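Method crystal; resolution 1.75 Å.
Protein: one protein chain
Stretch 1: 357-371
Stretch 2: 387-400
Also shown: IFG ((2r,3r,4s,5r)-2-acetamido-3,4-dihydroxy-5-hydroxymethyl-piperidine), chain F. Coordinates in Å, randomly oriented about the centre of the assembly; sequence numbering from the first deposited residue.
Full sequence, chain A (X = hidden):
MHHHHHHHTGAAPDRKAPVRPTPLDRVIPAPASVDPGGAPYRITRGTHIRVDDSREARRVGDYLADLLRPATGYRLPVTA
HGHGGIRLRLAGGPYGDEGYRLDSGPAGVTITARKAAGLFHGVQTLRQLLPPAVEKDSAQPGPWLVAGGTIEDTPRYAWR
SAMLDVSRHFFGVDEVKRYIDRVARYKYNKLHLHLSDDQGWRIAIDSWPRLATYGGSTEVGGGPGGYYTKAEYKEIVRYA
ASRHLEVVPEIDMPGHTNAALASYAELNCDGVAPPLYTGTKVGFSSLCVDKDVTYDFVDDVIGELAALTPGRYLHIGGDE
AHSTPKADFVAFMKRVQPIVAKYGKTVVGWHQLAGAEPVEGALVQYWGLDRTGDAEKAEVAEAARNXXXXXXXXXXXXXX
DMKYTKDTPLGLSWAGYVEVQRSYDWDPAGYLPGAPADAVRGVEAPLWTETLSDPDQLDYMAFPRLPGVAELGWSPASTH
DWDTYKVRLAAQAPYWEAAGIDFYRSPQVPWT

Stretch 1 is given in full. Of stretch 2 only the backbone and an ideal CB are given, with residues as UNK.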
# COMPACT_ATOMS: atom_id res chain seq x y z
N GLU A 357 11.94 23.24 -4.69
CA GLU A 357 11.26 23.98 -3.64
C GLU A 357 9.87 23.49 -3.25
O GLU A 357 8.86 24.06 -3.65
CB GLU A 357 11.19 25.46 -4.03
CG GLU A 357 10.60 26.36 -2.96
CD GLU A 357 10.61 27.82 -3.36
OE1 GLU A 357 10.13 28.14 -4.47
OE2 GLU A 357 11.09 28.65 -2.57
N PRO A 358 9.80 22.41 -2.44
CA PRO A 358 8.51 21.87 -2.01
C PRO A 358 7.73 22.94 -1.25
O PRO A 358 8.31 23.69 -0.47
CB PRO A 358 8.92 20.72 -1.09
CG PRO A 358 10.24 20.28 -1.64
CD PRO A 358 10.92 21.60 -1.94
N VAL A 359 6.43 23.01 -1.49
CA VAL A 359 5.60 24.00 -0.80
C VAL A 359 5.37 23.54 0.64
O VAL A 359 5.61 22.38 0.97
CB VAL A 359 4.22 24.18 -1.48
CG1 VAL A 359 4.40 24.80 -2.86
CG2 VAL A 359 3.49 22.85 -1.58
N GLU A 360 4.92 24.45 1.48
CA GLU A 360 4.67 24.12 2.88
C GLU A 360 3.65 22.99 2.96
O GLU A 360 2.66 22.98 2.21
CB GLU A 360 4.14 25.35 3.62
CG GLU A 360 3.69 25.08 5.05
CD GLU A 360 3.27 26.34 5.77
OE1 GLU A 360 2.46 27.11 5.21
OE2 GLU A 360 3.74 26.56 6.91
N GLY A 361 3.90 22.03 3.84
CA GLY A 361 2.99 20.92 4.02
C GLY A 361 3.21 19.75 3.08
O GLY A 361 2.62 18.68 3.25
N ALA A 362 4.05 19.94 2.07
CA ALA A 362 4.31 18.89 1.11
C ALA A 362 5.09 17.71 1.69
O ALA A 362 5.78 17.84 2.70
CB ALA A 362 5.07 19.46 -0.09
N LEU A 363 4.95 16.56 1.05
CA LEU A 363 5.68 15.36 1.43
C LEU A 363 6.40 14.89 0.18
O LEU A 363 5.90 15.09 -0.93
CB LEU A 363 4.75 14.23 1.88
CG LEU A 363 3.98 14.33 3.20
CD1 LEU A 363 2.77 15.23 3.02
CD2 LEU A 363 3.53 12.93 3.61
N VAL A 364 7.59 14.31 0.34
CA VAL A 364 8.30 13.79 -0.82
C VAL A 364 8.58 12.32 -0.58
O VAL A 364 8.83 11.90 0.55
CB VAL A 364 9.62 14.54 -1.11
CG1 VAL A 364 9.32 15.96 -1.56
CG2 VAL A 364 10.53 14.53 0.11
N GLN A 365 8.50 11.53 -1.65
CA GLN A 365 8.72 10.10 -1.56
C GLN A 365 10.11 9.76 -2.08
O GLN A 365 10.38 9.85 -3.27
CB GLN A 365 7.66 9.35 -2.36
CG GLN A 365 7.63 7.86 -2.08
CD GLN A 365 6.50 7.14 -2.79
OE1 GLN A 365 5.54 7.77 -3.26
NE2 GLN A 365 6.60 5.82 -2.87
N TYR A 366 10.98 9.35 -1.16
CA TYR A 366 12.36 9.00 -1.49
C TYR A 366 12.50 7.59 -2.03
O TYR A 366 12.22 6.61 -1.32
CB TYR A 366 13.24 9.15 -0.25
CG TYR A 366 14.69 8.90 -0.53
CD1 TYR A 366 15.47 9.85 -1.18
CD2 TYR A 366 15.30 7.70 -0.15
CE1 TYR A 366 16.81 9.63 -1.45
CE2 TYR A 366 16.64 7.46 -0.42
CZ TYR A 366 17.39 8.43 -1.07
OH TYR A 366 18.72 8.20 -1.34
N TRP A 367 12.96 7.47 -3.27
CA TRP A 367 13.15 6.16 -3.88
C TRP A 367 14.61 5.92 -4.26
O TRP A 367 14.92 5.14 -5.16
CB TRP A 367 12.23 6.00 -5.11
CG TRP A 367 12.41 7.03 -6.20
CD1 TRP A 367 12.08 8.35 -6.15
CD2 TRP A 367 12.92 6.80 -7.51
NE1 TRP A 367 12.34 8.96 -7.35
CE2 TRP A 367 12.87 8.03 -8.21
CE3 TRP A 367 13.43 5.67 -8.18
CZ2 TRP A 367 13.29 8.16 -9.54
CZ3 TRP A 367 13.85 5.80 -9.50
CH2 TRP A 367 13.77 7.04 -10.17
N GLY A 368 15.51 6.60 -3.54
CA GLY A 368 16.93 6.45 -3.78
C GLY A 368 17.46 5.10 -3.32
O GLY A 368 16.70 4.25 -2.85
N LEU A 369 18.77 4.90 -3.45
CA LEU A 369 19.40 3.63 -3.10
C LEU A 369 20.63 3.85 -2.21
O LEU A 369 21.03 4.99 -1.98
CB LEU A 369 19.84 2.89 -4.37
CG LEU A 369 18.82 2.54 -5.46
CD1 LEU A 369 18.27 3.79 -6.12
CD2 LEU A 369 19.51 1.68 -6.52
N ASP A 370 21.21 2.76 -1.71
CA ASP A 370 22.41 2.86 -0.88
C ASP A 370 23.49 3.64 -1.64
O ASP A 370 24.18 4.49 -1.07
CB ASP A 370 22.99 1.48 -0.57
CG ASP A 370 22.32 0.79 0.60
OD1 ASP A 370 21.28 1.28 1.10
OD2 ASP A 370 22.84 -0.26 1.03
N ARG A 371 23.61 3.34 -2.92
CA ARG A 371 24.62 3.94 -3.79
C ARG A 371 24.35 5.36 -4.29
O ARG A 371 25.22 5.97 -4.92
CB ARG A 371 24.84 3.04 -5.01
CG ARG A 371 23.70 3.12 -6.01
CD ARG A 371 23.70 1.93 -6.95
NE ARG A 371 22.72 2.10 -8.02
CZ ARG A 371 22.28 1.10 -8.79
NH1 ARG A 371 22.72 -0.14 -8.59
NH2 ARG A 371 21.41 1.35 -9.76
N UNK A 387 11.08 21.02 6.94
CA UNK A 387 9.69 20.71 7.24
C UNK A 387 8.97 19.80 6.27
O UNK A 387 7.80 19.47 6.49
CB UNK A 387 8.91 22.02 7.33
N UNK A 388 9.64 19.38 5.21
CA UNK A 388 9.01 18.49 4.24
C UNK A 388 8.95 17.08 4.82
O UNK A 388 9.95 16.57 5.32
CB UNK A 388 9.77 18.50 2.91
N UNK A 389 7.78 16.45 4.75
CA UNK A 389 7.65 15.10 5.28
C UNK A 389 8.31 14.11 4.34
O UNK A 389 8.29 14.28 3.13
CB UNK A 389 6.18 14.74 5.49
N UNK A 390 8.89 13.05 4.91
CA UNK A 390 9.57 12.04 4.11
C UNK A 390 8.88 10.68 4.11
O UNK A 390 8.56 10.14 5.17
CB UNK A 390 11.00 11.88 4.62
N UNK A 391 8.66 10.14 2.92
CA UNK A 391 8.06 8.82 2.76
C UNK A 391 9.21 8.00 2.19
O UNK A 391 9.72 8.31 1.11
CB UNK A 391 6.82 8.82 1.87
N UNK A 392 9.63 6.96 2.90
CA UNK A 392 10.76 6.15 2.43
C UNK A 392 10.38 4.89 1.67
O UNK A 392 9.68 4.03 2.20
CB UNK A 392 11.63 5.75 3.63
N UNK A 393 10.85 4.78 0.43
CA UNK A 393 10.60 3.61 -0.41
C UNK A 393 11.82 3.44 -1.33
O UNK A 393 11.72 3.58 -2.55
CB UNK A 393 9.31 3.76 -1.21
N UNK A 394 12.99 3.12 -0.74
CA UNK A 394 14.24 2.93 -1.49
C UNK A 394 14.07 1.89 -2.59
O UNK A 394 13.54 0.80 -2.36
CB UNK A 394 15.37 2.51 -0.55
N UNK A 395 14.55 2.22 -3.79
CA UNK A 395 14.43 1.31 -4.93
C UNK A 395 15.16 -0.01 -4.73
O UNK A 395 14.81 -1.01 -5.36
CB UNK A 395 14.96 1.99 -6.19
N UNK A 396 16.18 -0.02 -3.88
CA UNK A 396 16.93 -1.25 -3.62
C UNK A 396 16.49 -1.89 -2.30
O UNK A 396 17.23 -2.68 -1.71
CB UNK A 396 18.43 -0.96 -3.59
N UNK A 397 15.28 -1.55 -1.86
CA UNK A 397 14.73 -2.09 -0.62
C UNK A 397 13.26 -2.48 -0.73
O UNK A 397 12.91 -3.64 -0.52
CB UNK A 397 14.90 -1.07 0.50
N UNK A 398 12.41 -1.51 -1.06
CA UNK A 398 10.97 -1.77 -1.11
C UNK A 398 10.27 -1.75 -2.46
O UNK A 398 9.04 -1.77 -2.52
CB UNK A 398 10.27 -0.74 -0.22
N UNK A 399 11.03 -1.70 -3.55
CA UNK A 399 10.43 -1.74 -4.88
C UNK A 399 10.15 -3.22 -5.14
O UNK A 399 11.07 -4.01 -5.38
CB UNK A 399 11.33 -1.12 -5.95
N UNK A 400 8.87 -3.60 -5.07
CA UNK A 400 8.48 -4.99 -5.23
C UNK A 400 8.63 -5.57 -6.64
O UNK A 400 8.49 -6.78 -6.83
CB UNK A 400 7.02 -5.14 -4.79
N1 IFG F . 11.47 4.16 -11.90
C2 IFG F . 10.19 4.79 -12.33
C3 IFG F . 8.93 3.83 -12.36
C4 IFG F . 9.24 2.41 -12.86
C5 IFG F . 10.42 1.86 -12.06
C6 IFG F . 10.83 0.43 -12.39
C7 IFG F . 9.92 5.81 -10.10
C8 IFG F . 9.61 6.91 -9.13
C9 IFG F . 11.68 2.73 -12.18
N2 IFG F . 9.90 5.95 -11.46
O7 IFG F . 10.22 4.72 -9.62
O3 IFG F . 7.92 4.41 -13.17
O4 IFG F . 9.61 2.48 -14.24
O6 IFG F . 11.55 -0.17 -11.31

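At 387, phi/psi of 103/-2 by itself favours glycine, and stretch 1 has nothing within 5.5 Å of an ideal CB. G387 closes a Schellman motif at the end of a helix.

At 388 the CB points sideways, 4.0 Å from A362 O and 4.7 Å from P358 CB. A small branched residue, valine or threonine, would suit this mixed corner. T388 sets CG2 3.8 Å from V364 CG2, while its OG1 reaches a water at 2.6 Å that also donates to V359 O.

Position 389 begins a parallel pairing with stretch 1, its backbone N hydrogen-bonded to A362 O at 3.2 Å. An ideal CB would sit only 3.2 Å from L363 CG, so the smallest residue fits best. It is G389.

Position 390 turns to the sheet face that carries V364 and Y366. The nearest stretch 1 atom to its CB is V364 O at 4.6 Å, leaving room for a medium or large apolar chain. L390 takes it, CD1 lying 3.8 Å from V364 CG2.

Position 391 faces the other way, alongside L363 and Q365. Its backbone is held at both N and O by the one neighbouring strand, N to V364 O at 3.0 Å and O to Y366 N at 2.8 Å. Beta-branched apolar residues suit such a strand, and a longer chain could also reach L363. I391 extends CD1 to 3.9 Å from L363 CD2.

At 392 the CB again joins the V364 and Y366 face; several apolar residues would do. L392 brings CD2 to 4.0 Å from Y366 CB.

Position 393 offers polar company: its CB lies 3.8 Å from Q365 NE2 and 4.1 Å from Y366 O. A short hydroxyl or a small amide would suit. S393 accepts from Q365 NE2 through OG at 3.1 Å, and its backbone N donates to Y366 O at 2.9 Å.

Position 394, at phi -55, needs no amide donor toward stretch 1, and proline is allowed. P394 is found, its CA 3.1 Å from G368 O.

At 395 the CB points toward W367 O, 3.3 Å away, and L369 CD1, 3.8 Å away, so a small residue is called for. A395 makes that apolar contact with L369.

Position 396 points at L369 and the free amide of D370, inviting an acceptor. D396 supplies it: OD2 takes a nearly straight hydrogen bond from D370 N at 2.9 Å.

Position 397 has open space, but a long basic chain could seek the D370 carboxylate. R397 does, its NH2 3.3 Å from D370 OD1 in a salt bridge.

At 398 nothing of stretch 1 lies within 5.5 Å of the CB, so many residues would do; T398 is found. From 399, pointing toward stretch 1, a long polar-tipped aromatic could reach W367; Y399 sets OH 3.0 Å from W367 CB and donates to IFG O7 at 2.7 Å. Position 400 is likewise out of reach and leaves the choice open; L400 is found.

Stretch 2 387-400: GTGLILSPADRTYL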
# COMPACT_ATOMS: atom_id res chain seq x y z
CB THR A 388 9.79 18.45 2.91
OG1 THR A 388 9.85 19.77 2.35
CG2 THR A 388 9.12 17.51 1.91
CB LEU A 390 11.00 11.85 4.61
CG LEU A 390 12.14 12.59 3.91
CD1 LEU A 390 11.80 14.04 3.68
CD2 LEU A 390 13.40 12.44 4.75
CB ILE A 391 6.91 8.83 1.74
CG1 ILE A 391 5.75 9.68 2.27
CG2 ILE A 391 6.45 7.40 1.46
CD1 ILE A 391 4.76 10.09 1.20
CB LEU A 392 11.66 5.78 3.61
CG LEU A 392 12.23 6.95 4.41
CD1 LEU A 392 13.11 6.41 5.54
CD2 LEU A 392 13.04 7.86 3.50
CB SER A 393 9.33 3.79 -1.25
OG SER A 393 9.45 4.86 -2.18
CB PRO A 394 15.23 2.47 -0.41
CG PRO A 394 14.65 3.06 0.86
CD PRO A 394 13.18 2.81 0.68
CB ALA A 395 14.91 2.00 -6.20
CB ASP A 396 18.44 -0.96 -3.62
CG ASP A 396 18.86 0.03 -2.55
OD1 ASP A 396 18.00 0.74 -1.99
OD2 ASP A 396 20.08 0.11 -2.28
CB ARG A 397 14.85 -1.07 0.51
CG ARG A 397 16.25 -0.59 0.82
CD ARG A 397 17.02 -1.61 1.62
NE ARG A 397 18.36 -1.11 1.95
CZ ARG A 397 19.21 -1.75 2.75
NH1 ARG A 397 18.87 -2.90 3.31
NH2 ARG A 397 20.41 -1.23 2.98
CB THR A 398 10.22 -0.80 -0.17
OG1 THR A 398 10.27 0.53 -0.70
CG2 THR A 398 10.87 -0.81 1.22
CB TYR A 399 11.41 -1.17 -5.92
CG TYR A 399 11.19 0.30 -6.18
CD1 TYR A 399 10.81 1.17 -5.16
CD2 TYR A 399 11.35 0.83 -7.47
CE1 TYR A 399 10.59 2.52 -5.41
CE2 TYR A 399 11.13 2.18 -7.73
CZ TYR A 399 10.74 3.02 -6.69
OH TYR A 399 10.48 4.34 -6.94
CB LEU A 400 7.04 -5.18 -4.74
CG LEU A 400 6.84 -4.76 -3.27
CD1 LEU A 400 5.36 -4.74 -2.94
CD2 LEU A 400 7.58 -5.73 -2.34
O HOH W 1 7.62 21.11 2.61
O HOH W 2 6.33 21.96 5.37
O HOH W 3 5.28 18.77 5.27
O HOH W 4 18.80 1.59 0.44
O HOH W 5 22.46 0.73 -3.87
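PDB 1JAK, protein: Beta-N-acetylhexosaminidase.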